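Local coordinates for protein Bse634I restriction endonuclease (Geobacillus stearothermophilus, PDB 1KNV) that probably cuts double-stranded DNA as a metal-dependent type II restriction endonuclease of the PD-(D/E)XK clan, at residues M82-S87 / I101-N106; W88-K93 / K285-I290. All blocks are in the same frame, centred on the assembly; numbering follows the deposited sequence.

Interaction 1 of 2, residues M82-S87 / I101-N106; sequences MIAIQS and IIKMPN
Ser87 and Ile101 meet carbon to carbon: Ser87 CB lies 3.5 Å from Ile101 CG2, tighter than usual van der Waals contact. The branching of Ile101 explains which methyl does the touching. CG2 is anti to the backbone N and leads to the serine, while CG1 is anti to the carbonyl carbon (chi1 -57°). The serine hydroxyl is turned back onto its own helix, where OG donates to Ile83 O at 3.0 Å from above the carbonyl plane. Ser87 N binds the same oxygen as the helical bond, so two donors grip Ile83 O and the buried hydroxyl has its acceptor within its helix. Helix 68-93 here runs nearly antiparallel to strand 99-103, the edge strand, within this chain, of the mixed sheet at the core of this PD-(D/E)XK nuclease fold; the local axes are 7.9 Å apart at 162°. One turn back along the helix, the methyl of Ala84 packs against the first part of the Lys103 chain, with CB 3.6 Å from Lys103 CB and equally near CG. Chi1 of -146° lays Lys103 CG beside that methyl and, more loosely, 4.3 Å from Ile83 CG2; the bend at chi2 then turns the chain off, and NZ donates to Met104 O at 3.1 Å. No direct hydrogen bond joins helix to strand, but a water donates both to Ala84 O (2.9 Å) and to Ile101 O. The lysine side chain comes within about 4 Å of that of Asp146, and Ile83 equally near Leu197, both calcium-binding positions seen in this protein, although this chain carries no ion.

Interaction 2 of 2, residues W88-K93 / K285-I290; sequences WNYRVK and KMLDQI
Tyr90 reaches from helix 68-93 across to helix 281-291 and makes both an apolar and a polar contact there. The apolar one is with Leu287, whose CB sits over one face of the ring in a CH-pi contact, 3.7 Å from the ring centroid and 17° off the normal, displaced toward the phenol end. The leucine runs back along the ring, from the phenol end at CB to the other end at CD1, which lies 3.7 Å from Tyr90 CG. With chi1 at 171°, the ring swings to the side of its helix that faces Leu287.

The polar contact is a short hydrogen bond, Tyr90 OH donating to Asp288 OD1 at 2.6 Å. The hydroxyl approaches the anti side of that oxygen, 30° out of the carboxylate plane, and the carboxylate lies near the ring edge with its plane turned 52° from the ring. Asp288 OD2 has a further mate in Arg94, a salt bridge just beyond the end of helix 68-93 that probably favours the charged carboxylate. A phenylalanine in place of Tyr90 would keep the ring over Leu287 but would probably leave Asp288 OD1 without its hydroxyl donor and slacken the tie between the helices.

Lys93 adds a salt bridge from the same helix to Asp284. Tyr90 and Leu287 both touch Ile101 of strand 99-103, while Met286 and Ile290 lean on Phe275 of strand 273-276, so helix 281-291 packs on the mixed sheet beside the last turns of helix 68-93.

In the fold
Both contacts use helix 68-93: interaction 1 uses 82-87, interaction 2 the following and final residues 88-93, with centres 11 Å apart. In sequence the two contacts interleave: the helix supplies 82-87 and then 88-93, segment 101-106, whose first three residues are strand, follows after a short connection, and 285-290 comes close to the C-terminus. Ile101 joins them, its CD1 lying 3.4 Å from Tyr90 CD2 and 4.0 Å from Leu287 CD1. Helix 68-93, strand 99-103 and the C-terminal helix 281-291 thus share one hydrophobic patch beside the mixed sheet. Interaction 1 is the nearer to the calcium-binding positions Asp146 and Leu197, while interaction 2 packs the chain's C-terminal helix against the same core.

Interaction 1 of 2, residues M82-S87 / I101-N106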
loop_
_atom_site.group_PDB
_atom_site.type_symbol
_atom_site.label_atom_id
_atom_site.label_comp_id
_atom_site.label_asym_id
_atom_site.label_seq_id
_atom_site.Cartn_x
_atom_site.Cartn_y
_atom_site.Cartn_z
ATOM N N MET B 82 -37.212 16.894 -10.965
ATOM C CA MET B 82 -37.501 15.843 -11.943
ATOM C C MET B 82 -36.689 14.579 -11.684
ATOM O O MET B 82 -37.227 13.465 -11.699
ATOM C CB MET B 82 -37.234 16.361 -13.356
ATOM C CG MET B 82 -38.269 17.372 -13.802
ATOM S SD MET B 82 -37.929 18.105 -15.396
ATOM C CE MET B 82 -39.330 19.248 -15.507
ATOM N N ILE B 83 -35.393 14.763 -11.460
ATOM C CA ILE B 83 -34.496 13.658 -11.161
ATOM C C ILE B 83 -34.992 12.944 -9.894
ATOM O O ILE B 83 -35.183 11.727 -9.888
ATOM C CB ILE B 83 -33.054 14.179 -10.937
ATOM C CG1 ILE B 83 -32.444 14.571 -12.276
ATOM C CG2 ILE B 83 -32.190 13.115 -10.284
ATOM C CD1 ILE B 83 -32.379 13.424 -13.266
ATOM N N ALA B 84 -35.208 13.716 -8.829
ATOM C CA ALA B 84 -35.667 13.168 -7.563
ATOM C C ALA B 84 -36.965 12.373 -7.685
ATOM O O ALA B 84 -37.068 11.272 -7.152
ATOM C CB ALA B 84 -35.839 14.288 -6.545
ATOM N N ILE B 85 -37.957 12.927 -8.376
ATOM C CA ILE B 85 -39.247 12.251 -8.538
ATOM C C ILE B 85 -39.109 10.961 -9.344
ATOM O O ILE B 85 -39.647 9.916 -8.971
ATOM C CB ILE B 85 -40.274 13.176 -9.249
ATOM C CG1 ILE B 85 -40.562 14.396 -8.377
ATOM C CG2 ILE B 85 -41.568 12.413 -9.550
ATOM C CD1 ILE B 85 -41.125 14.056 -7.030
ATOM N N GLN B 86 -38.390 11.041 -10.457
ATOM C CA GLN B 86 -38.212 9.878 -11.298
ATOM C C GLN B 86 -37.546 8.784 -10.476
ATOM O O GLN B 86 -38.008 7.646 -10.463
ATOM C CB GLN B 86 -37.365 10.234 -12.528
ATOM C CG GLN B 86 -37.349 9.156 -13.618
ATOM C CD GLN B 86 -38.705 8.943 -14.310
ATOM O OE1 GLN B 86 -38.879 7.975 -15.046
ATOM N NE2 GLN B 86 -39.656 9.844 -14.078
ATOM N N SER B 87 -36.472 9.131 -9.773
ATOM C CA SER B 87 -35.748 8.157 -8.946
ATOM C C SER B 87 -36.645 7.518 -7.904
ATOM O O SER B 87 -36.558 6.314 -7.655
ATOM C CB SER B 87 -34.563 8.817 -8.242
ATOM O OG SER B 87 -33.622 9.277 -9.190
ATOM N N ILE B 101 -32.569 5.821 -3.647
ATOM C CA ILE B 101 -31.908 6.651 -4.646
ATOM C C ILE B 101 -32.282 8.066 -4.201
ATOM O O ILE B 101 -33.386 8.537 -4.453
ATOM C CB ILE B 101 -32.444 6.324 -6.044
ATOM C CG1 ILE B 101 -32.246 4.832 -6.307
ATOM C CG2 ILE B 101 -31.730 7.147 -7.086
ATOM C CD1 ILE B 101 -33.026 4.305 -7.453
ATOM N N ILE B 102 -31.351 8.724 -3.521
ATOM C CA ILE B 102 -31.582 10.049 -2.960
ATOM C C ILE B 102 -30.996 11.247 -3.685
ATOM O O ILE B 102 -29.825 11.258 -4.059
ATOM C CB ILE B 102 -31.058 10.100 -1.521
ATOM C CG1 ILE B 102 -31.675 8.958 -0.716
ATOM C CG2 ILE B 102 -31.355 11.455 -0.908
ATOM C CD1 ILE B 102 -31.043 8.776 0.645
ATOM N N LYS B 103 -31.819 12.277 -3.846
ATOM C CA LYS B 103 -31.390 13.501 -4.501
ATOM C C LYS B 103 -30.699 14.359 -3.446
ATOM O O LYS B 103 -31.329 14.799 -2.494
ATOM C CB LYS B 103 -32.597 14.241 -5.071
ATOM C CG LYS B 103 -32.290 14.965 -6.363
ATOM C CD LYS B 103 -31.258 16.014 -6.130
ATOM C CE LYS B 103 -30.576 16.436 -7.404
ATOM N NZ LYS B 103 -29.504 17.394 -7.033
ATOM N N MET B 104 -29.405 14.598 -3.619
ATOM C CA MET B 104 -28.648 15.379 -2.656
ATOM C C MET B 104 -28.470 16.845 -3.012
ATOM O O MET B 104 -28.291 17.191 -4.178
ATOM C CB MET B 104 -27.266 14.757 -2.454
ATOM C CG MET B 104 -27.277 13.346 -1.911
ATOM S SD MET B 104 -28.030 13.256 -0.288
ATOM C CE MET B 104 -26.938 14.279 0.633
ATOM N N PRO B 105 -28.510 17.727 -1.998
ATOM C CA PRO B 105 -28.344 19.174 -2.162
ATOM C C PRO B 105 -26.837 19.419 -2.223
ATOM O O PRO B 105 -26.065 18.460 -2.288
ATOM C CB PRO B 105 -28.957 19.727 -0.889
ATOM C CG PRO B 105 -28.518 18.715 0.118
ATOM C CD PRO B 105 -28.774 17.394 -0.586
ATOM N N ASN B 106 -26.402 20.674 -2.197
ATOM C CA ASN B 106 -24.968 20.936 -2.246
ATOM C C ASN B 106 -24.346 20.657 -0.871
ATOM O O ASN B 106 -25.028 20.700 0.147
ATOM C CB ASN B 106 -24.695 22.377 -2.663
ATOM C CG ASN B 106 -24.572 23.300 -1.483
ATOM O OD1 ASN B 106 -25.524 23.475 -0.721
ATOM N ND2 ASN B 106 -23.390 23.894 -1.310
HETATM O O HOH W 1 -36.011 10.121 -4.705
#

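Interaction 2 of 2, residues W88-K93 / K285-I290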
loop_
_atom_site.group_PDB
_atom_site.type_symbol
_atom_site.label_atom_id
_atom_site.label_comp_id
_atom_site.label_asym_id
_atom_site.label_seq_id
_atom_site.Cartn_x
_atom_site.Cartn_y
_atom_site.Cartn_z
ATOM N N TRP B 88 -37.497 8.331 -7.287
ATOM C CA TRP B 88 -38.414 7.839 -6.265
ATOM C C TRP B 88 -39.367 6.807 -6.872
ATOM O O TRP B 88 -39.596 5.756 -6.278
ATOM C CB TRP B 88 -39.193 9.005 -5.640
ATOM C CG TRP B 88 -40.292 8.595 -4.696
ATOM C CD1 TRP B 88 -41.437 7.912 -5.009
ATOM C CD2 TRP B 88 -40.360 8.863 -3.295
ATOM N NE1 TRP B 88 -42.213 7.739 -3.891
ATOM C CE2 TRP B 88 -41.577 8.311 -2.826
ATOM C CE3 TRP B 88 -39.514 9.513 -2.392
ATOM C CZ2 TRP B 88 -41.966 8.397 -1.486
ATOM C CZ3 TRP B 88 -39.904 9.597 -1.060
ATOM C CH2 TRP B 88 -41.120 9.041 -0.621
ATOM N N ASN B 89 -39.913 7.096 -8.054
ATOM C CA ASN B 89 -40.827 6.155 -8.697
ATOM C C ASN B 89 -40.094 4.939 -9.278
ATOM O O ASN B 89 -40.681 3.865 -9.430
ATOM C CB ASN B 89 -41.635 6.852 -9.799
ATOM C CG ASN B 89 -42.670 7.825 -9.245
ATOM O OD1 ASN B 89 -43.208 7.626 -8.157
ATOM N ND2 ASN B 89 -42.966 8.873 -10.009
ATOM N N TYR B 90 -38.812 5.108 -9.599
ATOM C CA TYR B 90 -38.000 4.022 -10.145
ATOM C C TYR B 90 -37.841 2.868 -9.163
ATOM O O TYR B 90 -38.039 1.709 -9.529
ATOM C CB TYR B 90 -36.606 4.528 -10.539
ATOM C CG TYR B 90 -35.625 3.426 -10.917
ATOM C CD1 TYR B 90 -35.486 2.995 -12.234
ATOM C CD2 TYR B 90 -34.844 2.807 -9.948
ATOM C CE1 TYR B 90 -34.592 1.972 -12.570
ATOM C CE2 TYR B 90 -33.956 1.788 -10.273
ATOM C CZ TYR B 90 -33.834 1.377 -11.581
ATOM O OH TYR B 90 -32.957 0.358 -11.873
ATOM N N ARG B 91 -37.468 3.167 -7.922
ATOM C CA ARG B 91 -37.285 2.082 -6.970
ATOM C C ARG B 91 -38.614 1.433 -6.643
ATOM O O ARG B 91 -38.663 0.270 -6.229
ATOM C CB ARG B 91 -36.595 2.558 -5.687
ATOM C CG ARG B 91 -37.358 3.555 -4.865
ATOM C CD ARG B 91 -36.786 3.626 -3.445
ATOM N NE ARG B 91 -37.034 2.408 -2.663
ATOM C CZ ARG B 91 -38.219 2.055 -2.165
ATOM N NH1 ARG B 91 -39.287 2.817 -2.360
ATOM N NH2 ARG B 91 -38.337 0.942 -1.455
ATOM N N VAL B 92 -39.698 2.176 -6.842
ATOM C CA VAL B 92 -41.017 1.629 -6.571
ATOM C C VAL B 92 -41.424 0.674 -7.677
ATOM O O VAL B 92 -41.735 -0.477 -7.402
ATOM C CB VAL B 92 -42.086 2.723 -6.442
ATOM C CG1 VAL B 92 -43.464 2.090 -6.447
ATOM C CG2 VAL B 92 -41.889 3.488 -5.149
ATOM N N LYS B 93 -41.402 1.126 -8.928
ATOM C CA LYS B 93 -41.809 0.246 -10.018
ATOM C C LYS B 93 -40.859 -0.921 -10.269
ATOM O O LYS B 93 -41.265 -1.947 -10.823
ATOM C CB LYS B 93 -42.026 1.043 -11.307
ATOM C CG LYS B 93 -40.792 1.617 -11.943
ATOM C CD LYS B 93 -41.206 2.469 -13.112
ATOM C CE LYS B 93 -40.016 3.011 -13.843
ATOM N NZ LYS B 93 -40.446 4.026 -14.836
ATOM N N LYS B 285 -32.968 4.008 -17.374
ATOM C CA LYS B 285 -31.920 3.211 -18.008
ATOM C C LYS B 285 -30.589 3.390 -17.274
ATOM O O LYS B 285 -29.862 2.430 -17.047
ATOM C CB LYS B 285 -31.770 3.600 -19.482
ATOM C CG LYS B 285 -32.967 3.244 -20.363
ATOM C CD LYS B 285 -32.672 3.616 -21.814
ATOM C CE LYS B 285 -33.801 3.244 -22.757
ATOM N NZ LYS B 285 -33.479 3.674 -24.149
ATOM N N MET B 286 -30.278 4.626 -16.905
ATOM C CA MET B 286 -29.050 4.912 -16.179
ATOM C C MET B 286 -29.042 4.167 -14.852
ATOM O O MET B 286 -28.067 3.517 -14.505
ATOM C CB MET B 286 -28.935 6.406 -15.897
ATOM C CG MET B 286 -27.884 6.726 -14.854
ATOM S SD MET B 286 -27.747 8.463 -14.563
ATOM C CE MET B 286 -29.197 8.778 -13.608
ATOM N N LEU B 287 -30.139 4.274 -14.109
ATOM C CA LEU B 287 -30.241 3.618 -12.819
ATOM C C LEU B 287 -30.186 2.121 -12.971
ATOM O O LEU B 287 -29.666 1.429 -12.105
ATOM C CB LEU B 287 -31.530 4.033 -12.119
ATOM C CG LEU B 287 -31.536 5.506 -11.716
ATOM C CD1 LEU B 287 -32.900 5.905 -11.161
ATOM C CD2 LEU B 287 -30.415 5.735 -10.688
ATOM N N ASP B 288 -30.728 1.609 -14.068
ATOM C CA ASP B 288 -30.683 0.172 -14.288
ATOM C C ASP B 288 -29.245 -0.283 -14.393
ATOM O O ASP B 288 -28.873 -1.298 -13.814
ATOM C CB ASP B 288 -31.413 -0.224 -15.570
ATOM C CG ASP B 288 -32.916 -0.316 -15.381
ATOM O OD1 ASP B 288 -33.363 -0.541 -14.230
ATOM O OD2 ASP B 288 -33.648 -0.181 -16.386
ATOM N N GLN B 289 -28.431 0.468 -15.128
ATOM C CA GLN B 289 -27.034 0.093 -15.297
ATOM C C GLN B 289 -26.244 0.245 -14.017
ATOM O O GLN B 289 -25.276 -0.474 -13.783
ATOM C CB GLN B 289 -26.356 0.925 -16.382
ATOM C CG GLN B 289 -24.945 0.417 -16.649
ATOM C CD GLN B 289 -24.164 1.264 -17.634
ATOM O OE1 GLN B 289 -24.652 1.580 -18.725
ATOM N NE2 GLN B 289 -22.932 1.622 -17.262
ATOM N N ILE B 290 -26.665 1.193 -13.191
ATOM C CA ILE B 290 -25.993 1.455 -11.933
ATOM C C ILE B 290 -26.323 0.423 -10.860
ATOM O O ILE B 290 -25.422 -0.094 -10.218
ATOM C CB ILE B 290 -26.342 2.859 -11.417
ATOM C CG1 ILE B 290 -25.724 3.909 -12.329
ATOM C CG2 ILE B 290 -25.846 3.038 -10.010
ATOM C CD1 ILE B 290 -25.976 5.318 -11.876
#